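PDB 6HC7: aminopeptidase Y (Arg Lys Leu preference) from Bacillus subtilis, which removes single amino acids from the N-terminus of peptides, favouring arginine, lysine and leucine, as a secreted zinc metallopeptidase of family M28. Local coordinates for residues Ala68-Ala73 and Thr226-Ile231. Numbering follows the deposited sequence.
Sequences AEKKSA and TSQNII
In the peptidase unit of this M28 enzyme, helix 67-82 packs on strand 214-234 close to the dinuclear zinc site, and Glu69 and Lys70 reach from its first turn to Ser227 and Thr226. The local axes pass 8.7 Å apart and run nearly parallel, at 21°. Glu69 holds CG anti to its own N (chi1 -177°) and stays extended, which carries the carboxylate down to the strand. Ser227 OG donates to Glu69 OE1 over 2.6 Å, coming from above the carboxylate plane, 52° out of it. The same oxygen accepts a hydrogen bond from a water, which also donates to Thr226 O and accepts from Gln228 NE2 at 3.1 Å. The Glu69 and Gln228 side chains run antiparallel alongside one another, with carboxylate and amide nearly perpendicular. Gly65 N adds a further bond to OE1, and Ala293 N binds OE2. Lys70 bends at chi2 and again at chi4, bringing NZ to Thr226 OG1 at 2.8 Å; its CE lies 3.3 Å from Gln228 OE1, the lysine chain passing crosswise over the glutamine. Replacing Lys70 by an alanine would probably leave Thr226 OG1 without this donor and uncover one side of the Gln228 amide. One turn on, Ala73 CB rests on Ile230 CD1 at 3.5 Å, an apolar end to a largely polar interface. With the Glu69 side chain about 7 Å from those of His250 and Glu295, zinc ligands by similarity, its buried carboxylate, held through both oxygens, probably ties helix, strand and the loop carrying Ala293 together beside the metal site.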
loop_
_atom_site.group_PDB
_atom_site.type_symbol
_atom_site.label_atom_id
_atom_site.label_comp_id
_atom_site.label_asym_id
_atom_site.label_seq_id
_atom_site.Cartn_x
_atom_site.Cartn_y
_atom_site.Cartn_z
ATOM N N ALA A 68 -5.329 12.528 8.618
ATOM C CA ALA A 68 -4.348 12.892 7.600
ATOM C C ALA A 68 -4.661 12.280 6.236
ATOM O O ALA A 68 -4.341 12.883 5.216
ATOM C CB ALA A 68 -2.960 12.493 8.036
ATOM N N GLU A 69 -5.261 11.087 6.204
ATOM C CA GLU A 69 -5.663 10.516 4.928
ATOM C C GLU A 69 -6.819 11.325 4.364
ATOM O O GLU A 69 -6.891 11.584 3.156
ATOM C CB GLU A 69 -6.073 9.045 5.039
ATOM C CG GLU A 69 -6.423 8.463 3.654
ATOM C CD GLU A 69 -6.887 7.001 3.675
ATOM O OE1 GLU A 69 -7.811 6.629 4.435
ATOM O OE2 GLU A 69 -6.316 6.211 2.905
ATOM N N LYS A 70 -7.720 11.734 5.246
ATOM C CA LYS A 70 -8.898 12.467 4.806
ATOM C C LYS A 70 -8.500 13.864 4.335
ATOM O O LYS A 70 -9.062 14.383 3.394
ATOM C CB LYS A 70 -9.948 12.517 5.921
ATOM C CG LYS A 70 -10.708 11.196 6.087
ATOM C CD LYS A 70 -12.133 11.415 6.547
ATOM C CE LYS A 70 -13.056 10.271 6.137
ATOM N NZ LYS A 70 -12.551 8.957 6.606
ATOM N N LYS A 71 -7.486 14.435 4.965
ATOM C CA LYS A 71 -6.983 15.751 4.593
ATOM C C LYS A 71 -6.228 15.706 3.264
ATOM O O LYS A 71 -6.208 16.680 2.505
ATOM C CB LYS A 71 -6.078 16.297 5.709
ATOM C CG LYS A 71 -5.564 17.721 5.500
ATOM C CD LYS A 71 -5.569 18.495 6.827
ATOM C CE LYS A 71 -4.975 19.882 6.680
ATOM N NZ LYS A 71 -3.486 19.880 6.755
ATOM N N SER A 72 -5.606 14.562 2.994
ATOM C CA SER A 72 -4.896 14.346 1.738
ATOM C C SER A 72 -5.884 14.217 0.589
ATOM O O SER A 72 -5.626 14.657 -0.526
ATOM C CB SER A 72 -4.027 13.098 1.821
ATOM O OG SER A 72 -3.110 13.212 2.889
ATOM N N ALA A 73 -7.015 13.594 0.875
ATOM C CA ALA A 73 -8.044 13.421 -0.127
ATOM C C ALA A 73 -8.537 14.786 -0.607
ATOM O O ALA A 73 -8.633 15.009 -1.813
ATOM C CB ALA A 73 -9.181 12.582 0.424
ATOM N N THR A 226 -13.616 4.942 7.910
ATOM C CA THR A 226 -13.792 5.056 6.456
ATOM C C THR A 226 -12.575 5.638 5.751
ATOM O O THR A 226 -11.787 6.376 6.325
ATOM C CB THR A 226 -14.982 5.954 6.073
ATOM O OG1 THR A 226 -14.781 7.261 6.632
ATOM C CG2 THR A 226 -16.318 5.361 6.536
ATOM N N SER A 227 -12.458 5.319 4.479
ATOM C CA SER A 227 -11.443 5.900 3.631
ATOM C C SER A 227 -12.156 6.276 2.351
ATOM O O SER A 227 -13.377 6.144 2.263
ATOM C CB SER A 227 -10.294 4.916 3.357
ATOM O OG SER A 227 -9.270 5.516 2.579
ATOM N N GLN A 228 -11.401 6.693 1.344
ATOM C CA GLN A 228 -12.006 7.142 0.111
ATOM C C GLN A 228 -11.048 7.170 -1.083
ATOM O O GLN A 228 -9.853 7.425 -0.940
ATOM C CB GLN A 228 -12.608 8.536 0.311
ATOM C CG GLN A 228 -11.595 9.546 0.798
ATOM C CD GLN A 228 -11.252 9.360 2.264
ATOM O OE1 GLN A 228 -12.143 9.262 3.116
ATOM N NE2 GLN A 228 -9.954 9.290 2.566
ATOM N N ASN A 229 -11.620 6.943 -2.260
ATOM C CA ASN A 229 -10.941 7.112 -3.539
ATOM C C ASN A 229 -11.311 8.450 -4.143
ATOM O O ASN A 229 -12.457 8.892 -4.032
ATOM C CB ASN A 229 -11.311 5.975 -4.479
ATOM C CG ASN A 229 -11.060 4.611 -3.846
ATOM O OD1 ASN A 229 -10.012 4.372 -3.220
ATOM N ND2 ASN A 229 -12.023 3.726 -3.976
ATOM N N ILE A 230 -10.330 9.117 -4.736
ATOM C CA ILE A 230 -10.571 10.365 -5.437
ATOM C C ILE A 230 -10.415 10.127 -6.941
ATOM O O ILE A 230 -9.329 9.826 -7.418
ATOM C CB ILE A 230 -9.625 11.486 -4.964
ATOM C CG1 ILE A 230 -9.844 11.772 -3.489
ATOM C CG2 ILE A 230 -9.886 12.783 -5.715
ATOM C CD1 ILE A 230 -9.038 10.889 -2.593
ATOM N N ILE A 231 -11.518 10.276 -7.667
ATOM C CA ILE A 231 -11.622 9.931 -9.076
ATOM C C ILE A 231 -11.818 11.168 -9.931
ATOM O O ILE A 231 -12.750 11.939 -9.709
ATOM C CB ILE A 231 -12.801 8.968 -9.275
ATOM C CG1 ILE A 231 -12.770 7.895 -8.168
ATOM C CG2 ILE A 231 -12.805 8.381 -10.688
ATOM C CD1 ILE A 231 -14.074 7.210 -7.895
HETATM O O HOH W 1 -9.484 8.220 5.478
#